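Local coordinates for protein alpha-1,3-glucanase (Paenibacillus glycanilyticus, PDB 6K0P) that probably hydrolyses the alpha-1,3-glucosidic linkages of alpha-1,3-glucan, at residues A[89-94]-A[141-146]; A[458-463]-A[527-532]. The protein carries 1 engineered substitution. One frame throughout, in Å; residues are numbered along the deposited sequence. Where two conformers were deposited one is given.

Following the chain from the N terminus, interaction 1 comes first: strand 86-93 leaves the contact, the chain passes through 46 residues that include strand 96-104, and strand 137-143 returns to close the loop within the D1 region. It joins a four-stranded antiparallel sheet to the antiparallel sheet facing it. Interaction 2 opens much later, in the D2 region, where strand 460-462 meets the loop 527-532 after 63 intervening residues rich in strand. The two loops follow in series and neither nest nor cross. Their centres lie about 49 Å apart on opposite sides of the chain's centre, one between the sheets of a beta-sandwich, the other at a sugar pocket on the parallel beta-helix.

Interaction 1: A[89-94]-A[141-146]; sequences VSIYAD and LMLDQV
The apolar contact is carried by Ile91, whose two branches divide between Leu141 and Leu143 of the other strand. Its CG2 methyl meets CD2 of Leu141 at 3.7 Å, the Ile91 and Leu141 side chains running alongside in opposite senses, so that their methyls meet flank to flank. The longer branch runs on to CD1, which lies 4.3 Å from CD1 of Leu143 in a looser touch. With CG1 anti to the backbone N (chi1 -178°) and the chain extended beyond it, Ile91 sends its ends to separate leucines. The backbones stay well apart: even the nearest CA atoms, of Ile91 and Leu141, are separated by 9.6 Å, and side chains alone bridge the gap. Phe75, Phe101 and Ile153 continue the same apolar layer.

Polar interactions belong to the other face of strand 89-93, where Ser90 and Tyr92 point away from the leucines. Ser90 OG bonds Lys100 and Asp161, while Tyr92 reaches Asp158 through its hydroxyl and holds Lys154 in a cation-pi contact.

One strand comes from the four-stranded antiparallel sheet and the other from the sheet facing it, so the arrangement is partly buried apolar packing between the facing sheets of a beta-sandwich, consistent with the galactose-binding-domain-like clan of the D1 region.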
loop_
_atom_site.group_PDB
_atom_site.type_symbol
_atom_site.label_atom_id
_atom_site.label_comp_id
_atom_site.label_asym_id
_atom_site.label_seq_id
_atom_site.Cartn_x
_atom_site.Cartn_y
_atom_site.Cartn_z
ATOM N N VAL A 89 10.750 12.280 -20.253
ATOM C CA VAL A 89 9.904 11.719 -21.297
ATOM C C VAL A 89 8.826 12.758 -21.570
ATOM O O VAL A 89 8.473 13.552 -20.692
ATOM C CB VAL A 89 9.337 10.326 -20.923
ATOM C CG1 VAL A 89 8.278 10.436 -19.826
ATOM C CG2 VAL A 89 8.777 9.616 -22.160
ATOM N N SER A 90 8.321 12.784 -22.797
ATOM C CA SER A 90 7.492 13.893 -23.242
ATOM C C SER A 90 6.004 13.597 -23.130
ATOM O O SER A 90 5.564 12.448 -23.254
ATOM C CB SER A 90 7.824 14.249 -24.681
ATOM O OG SER A 90 9.180 14.627 -24.773
ATOM N N ILE A 91 5.220 14.655 -22.904
ATOM C CA ILE A 91 3.766 14.552 -22.840
ATOM C C ILE A 91 3.151 15.459 -23.895
ATOM O O ILE A 91 3.585 16.607 -24.069
ATOM C CB ILE A 91 3.201 14.839 -21.430
ATOM C CG1 ILE A 91 1.678 14.667 -21.414
ATOM C CG2 ILE A 91 3.594 16.239 -20.939
ATOM C CD1 ILE A 91 1.072 14.688 -19.995
ATOM N N TYR A 92 2.164 14.923 -24.610
ATOM C CA TYR A 92 1.440 15.614 -25.667
ATOM C C TYR A 92 -0.048 15.599 -25.346
ATOM O O TYR A 92 -0.566 14.634 -24.770
ATOM C CB TYR A 92 1.605 14.867 -26.997
ATOM C CG TYR A 92 2.951 14.996 -27.667
ATOM C CD1 TYR A 92 4.094 14.444 -27.101
ATOM C CD2 TYR A 92 3.073 15.643 -28.888
ATOM C CE1 TYR A 92 5.329 14.557 -27.728
ATOM C CE2 TYR A 92 4.293 15.758 -29.521
ATOM C CZ TYR A 92 5.415 15.222 -28.939
ATOM O OH TYR A 92 6.618 15.347 -29.584
ATOM N N ALA A 93 -0.744 16.675 -25.737
ATOM C CA ALA A 93 -2.198 16.752 -25.656
ATOM C C ALA A 93 -2.728 16.982 -27.062
ATOM O O ALA A 93 -2.375 17.980 -27.705
ATOM C CB ALA A 93 -2.650 17.887 -24.732
ATOM N N ASP A 94 -3.562 16.050 -27.537
ATOM C CA ASP A 94 -4.125 16.100 -28.889
ATOM C C ASP A 94 -3.048 16.348 -29.941
ATOM O O ASP A 94 -3.228 17.121 -30.885
ATOM C CB ASP A 94 -5.275 17.100 -28.988
ATOM C CG ASP A 94 -6.461 16.698 -28.146
ATOM O OD1 ASP A 94 -6.664 15.479 -27.936
ATOM O OD2 ASP A 94 -7.193 17.600 -27.694
ATOM N N LEU A 141 3.697 15.784 -12.684
ATOM C CA LEU A 141 3.738 16.934 -13.584
ATOM C C LEU A 141 2.382 17.623 -13.628
ATOM O O LEU A 141 1.352 16.965 -13.788
ATOM C CB LEU A 141 4.110 16.481 -14.998
ATOM C CG LEU A 141 4.342 17.580 -16.032
ATOM C CD1 LEU A 141 5.605 18.334 -15.689
ATOM C CD2 LEU A 141 4.458 16.959 -17.434
ATOM N N MET A 142 2.379 18.945 -13.507
ATOM C CA MET A 142 1.169 19.735 -13.687
ATOM C C MET A 142 1.315 20.581 -14.941
ATOM O O MET A 142 2.387 21.132 -15.210
ATOM C CB MET A 142 0.892 20.629 -12.474
ATOM C CG MET A 142 -0.355 21.513 -12.598
ATOM S SD MET A 142 -0.955 22.113 -10.999
ATOM C CE MET A 142 0.293 21.374 -9.958
ATOM N N LEU A 143 0.239 20.653 -15.723
ATOM C CA LEU A 143 0.182 21.445 -16.942
ATOM C C LEU A 143 -0.657 22.691 -16.689
ATOM O O LEU A 143 -1.496 22.723 -15.788
ATOM C CB LEU A 143 -0.428 20.629 -18.090
ATOM C CG LEU A 143 0.356 19.387 -18.528
ATOM C CD1 LEU A 143 -0.291 18.749 -19.750
ATOM C CD2 LEU A 143 1.812 19.742 -18.808
ATOM N N ASP A 144 -0.438 23.722 -17.508
ATOM C CA ASP A 144 -1.083 25.014 -17.292
ATOM C C ASP A 144 -2.462 25.111 -17.933
ATOM O O ASP A 144 -2.928 26.221 -18.210
ATOM C CB ASP A 144 -0.174 26.177 -17.712
ATOM C CG ASP A 144 -0.021 26.311 -19.222
ATOM O OD1 ASP A 144 -0.545 25.469 -19.981
ATOM O OD2 ASP A 144 0.622 27.299 -19.646
ATOM N N GLN A 145 -3.123 23.980 -18.171
ATOM C CA GLN A 145 -4.476 23.979 -18.704
ATOM C C GLN A 145 -5.190 22.733 -18.206
ATOM O O GLN A 145 -4.571 21.678 -18.034
ATOM C CB GLN A 145 -4.464 23.991 -20.244
ATOM C CG GLN A 145 -5.846 24.073 -20.873
ATOM C CD GLN A 145 -5.818 23.922 -22.383
ATOM O OE1 GLN A 145 -4.875 24.356 -23.047
ATOM N NE2 GLN A 145 -6.853 23.296 -22.931
ATOM N N VAL A 146 -6.493 22.855 -17.979
ATOM C CA VAL A 146 -7.342 21.700 -17.712
ATOM C C VAL A 146 -7.784 21.149 -19.065
ATOM O O VAL A 146 -8.454 21.845 -19.842
ATOM C CB VAL A 146 -8.558 22.083 -16.852
ATOM C CG1 VAL A 146 -9.497 20.895 -16.704
ATOM C CG2 VAL A 146 -8.124 22.583 -15.482
#

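Interaction 2: A[458-463]-A[527-532]; sequences EYQNFG and RAEQGQ. With GLC (alpha-D-glucopyranose), chain C.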
loop_
_atom_site.group_PDB
_atom_site.type_symbol
_atom_site.label_atom_id
_atom_site.label_comp_id
_atom_site.label_asym_id
_atom_site.label_seq_id
_atom_site.Cartn_x
_atom_site.Cartn_y
_atom_site.Cartn_z
ATOM N N GLU A 458 10.885 -23.205 -4.661
ATOM C CA GLU A 458 11.657 -23.188 -3.429
ATOM C C GLU A 458 10.990 -22.403 -2.309
ATOM O O GLU A 458 11.543 -22.330 -1.203
ATOM C CB GLU A 458 13.026 -22.576 -3.706
ATOM C CG GLU A 458 12.929 -21.153 -4.242
ATOM C CD GLU A 458 13.125 -21.061 -5.755
ATOM O OE1 GLU A 458 12.289 -21.606 -6.527
ATOM O OE2 GLU A 458 14.124 -20.427 -6.168
ATOM N N TYR A 459 9.826 -21.823 -2.550
ATOM C CA TYR A 459 9.207 -20.935 -1.582
ATOM C C TYR A 459 7.935 -21.550 -1.026
ATOM O O TYR A 459 7.393 -22.534 -1.549
ATOM C CB TYR A 459 8.813 -19.618 -2.255
ATOM C CG TYR A 459 9.917 -18.874 -2.950
ATOM C CD1 TYR A 459 10.796 -18.083 -2.231
ATOM C CD2 TYR A 459 10.043 -18.920 -4.336
ATOM C CE1 TYR A 459 11.800 -17.364 -2.869
ATOM C CE2 TYR A 459 11.045 -18.206 -4.986
ATOM C CZ TYR A 459 11.912 -17.433 -4.243
ATOM O OH TYR A 459 12.904 -16.717 -4.882
ATOM N N GLN A 460 7.450 -20.937 0.050
ATOM C CA GLN A 460 6.041 -21.073 0.383
ATOM C C GLN A 460 5.234 -20.183 -0.553
ATOM O O GLN A 460 5.741 -19.194 -1.089
ATOM C CB GLN A 460 5.798 -20.723 1.850
ATOM C CG GLN A 460 6.288 -21.816 2.801
ATOM C CD GLN A 460 6.173 -21.411 4.249
ATOM O OE1 GLN A 460 5.141 -20.883 4.665
ATOM N NE2 GLN A 460 7.234 -21.627 5.024
ATOM N N ASN A 461 3.979 -20.570 -0.783
ATOM C CA ASN A 461 3.169 -19.993 -1.847
ATOM C C ASN A 461 1.876 -19.478 -1.244
ATOM O O ASN A 461 1.168 -20.229 -0.568
ATOM C CB ASN A 461 2.878 -21.055 -2.913
ATOM C CG ASN A 461 4.140 -21.785 -3.360
ATOM O OD1 ASN A 461 4.203 -23.011 -3.326
ATOM N ND2 ASN A 461 5.153 -21.031 -3.770
ATOM N N PHE A 462 1.573 -18.203 -1.482
ATOM C CA PHE A 462 0.537 -17.511 -0.725
ATOM C C PHE A 462 -0.692 -17.204 -1.562
ATOM O O PHE A 462 -0.581 -16.733 -2.698
ATOM C CB PHE A 462 1.133 -16.280 -0.036
ATOM C CG PHE A 462 2.051 -16.676 1.050
ATOM C CD1 PHE A 462 1.549 -16.959 2.309
ATOM C CD2 PHE A 462 3.393 -16.929 0.786
ATOM C CE1 PHE A 462 2.379 -17.423 3.312
ATOM C CE2 PHE A 462 4.231 -17.388 1.781
ATOM C CZ PHE A 462 3.726 -17.646 3.045
ATOM N N GLY A 463 -1.866 -17.502 -0.993
ATOM C CA GLY A 463 -3.129 -17.202 -1.625
ATOM C C GLY A 463 -3.507 -15.742 -1.474
ATOM O O GLY A 463 -2.843 -14.960 -0.792
ATOM N N ARG A 527 1.262 -29.561 4.498
ATOM C CA ARG A 527 2.613 -29.575 5.046
ATOM C C ARG A 527 3.357 -28.428 4.370
ATOM O O ARG A 527 3.840 -28.577 3.240
ATOM C CB ARG A 527 3.297 -30.918 4.805
ATOM C CG ARG A 527 4.703 -30.996 5.394
ATOM C CD ARG A 527 5.324 -32.394 5.245
ATOM N NE ARG A 527 5.670 -32.751 3.868
ATOM C CZ ARG A 527 4.950 -33.570 3.106
ATOM N NH1 ARG A 527 3.832 -34.110 3.579
ATOM N NH2 ARG A 527 5.343 -33.850 1.867
ATOM N N ALA A 528 3.403 -27.279 5.053
ATOM C CA ALA A 528 4.018 -26.086 4.479
ATOM C C ALA A 528 5.517 -26.265 4.271
ATOM O O ALA A 528 6.089 -25.667 3.353
ATOM C CB ALA A 528 3.750 -24.886 5.389
ATOM N N GLU A 529 6.158 -27.072 5.114
ATOM C CA GLU A 529 7.599 -27.303 5.124
ATOM C C GLU A 529 7.831 -28.400 6.151
ATOM O O GLU A 529 6.905 -28.803 6.859
ATOM C CB GLU A 529 8.380 -26.034 5.504
ATOM C CG GLU A 529 7.958 -25.455 6.840
ATOM C CD GLU A 529 8.638 -24.142 7.159
ATOM O OE1 GLU A 529 8.186 -23.447 8.096
ATOM O OE2 GLU A 529 9.628 -23.798 6.477
ATOM N N GLN A 530 9.076 -28.874 6.232
ATOM C CA GLN A 530 9.410 -29.960 7.151
ATOM C C GLN A 530 8.967 -29.617 8.569
ATOM O O GLN A 530 9.205 -28.511 9.059
ATOM C CB GLN A 530 10.920 -30.225 7.117
ATOM C CG GLN A 530 11.767 -28.982 7.352
ATOM C CD GLN A 530 13.264 -29.235 7.236
ATOM O OE1 GLN A 530 14.030 -28.339 6.861
ATOM N NE2 GLN A 530 13.685 -30.453 7.554
ATOM N N GLY A 531 8.290 -30.571 9.213
ATOM C CA GLY A 531 7.860 -30.416 10.582
ATOM C C GLY A 531 6.484 -29.818 10.756
ATOM O O GLY A 531 5.985 -29.766 11.889
ATOM N N GLN A 532 5.847 -29.383 9.675
ATOM C CA GLN A 532 4.551 -28.728 9.747
ATOM C C GLN A 532 3.455 -29.662 9.256
ATOM O O GLN A 532 3.680 -30.511 8.388
ATOM C CB GLN A 532 4.551 -27.442 8.914
ATOM C CG GLN A 532 5.384 -26.353 9.544
ATOM C CD GLN A 532 4.875 -25.991 10.916
ATOM O OE1 GLN A 532 3.720 -25.604 11.073
ATOM N NE2 GLN A 532 5.729 -26.135 11.926
HETATM C C1 GLC C . 8.318 -20.076 8.135
HETATM C C2 GLC C . 8.760 -18.822 8.824
HETATM C C3 GLC C . 7.711 -18.229 9.728
HETATM C C4 GLC C . 6.431 -18.113 8.947
HETATM C C5 GLC C . 6.046 -19.508 8.506
HETATM C C6 GLC C . 4.785 -19.462 7.690
HETATM O O1 GLC C . 8.324 -21.019 9.027
HETATM O O2 GLC C . 9.963 -19.043 9.538
HETATM O O3 GLC C . 8.099 -16.887 9.884
HETATM O O4 GLC C . 5.385 -17.549 9.735
HETATM O O5 GLC C . 7.024 -20.022 7.658
HETATM O O6 GLC C . 4.439 -20.685 7.106
#
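Gln460 reaches past Ala528 toward Glu529 and a bound glucose. From CB, which points toward loop 527-532, the chain starts with CG beside the backbone N (chi1 -74°) and then runs out extended. CG passes 3.9 Å from the carbonyl O of Ala528, a van der Waals contact. CD carries the amide to the sugar, where both ends are used: OE1 accepts a hydrogen bond from the glucose O6 at 2.5 Å, and NE2 donates to the ring oxygen O5 at 3.1 Å, with an N-H...O angle of 157°. NE2 also bonds the backbone O of Thr448, which helps fix the rotation of the amide. With its N-H groups engaged by O5 and Thr448 O, NE2 is merely a neighbour of Glu529 OE2 at 3.5 Å. The amide and carboxylate planes are turned 69° from each other.

Glu529 grips the same sugar at its anomeric end, OE1 accepting from O1 at 2.6 Å. Its backbone opens a type II turn closed by Gln532 N to Glu529 O.

Replacing Gln460 by an alanine would probably leave O5 and O6 without these protein partners and the carbonyl O of Thr448 without its NE2 donor.

With Gln495 also bonding the glucose, strand and loop line a glycan-binding pocket, occupied here by the sugar, at the side of the right-handed parallel beta-helix of the pectate-lyase-like clan.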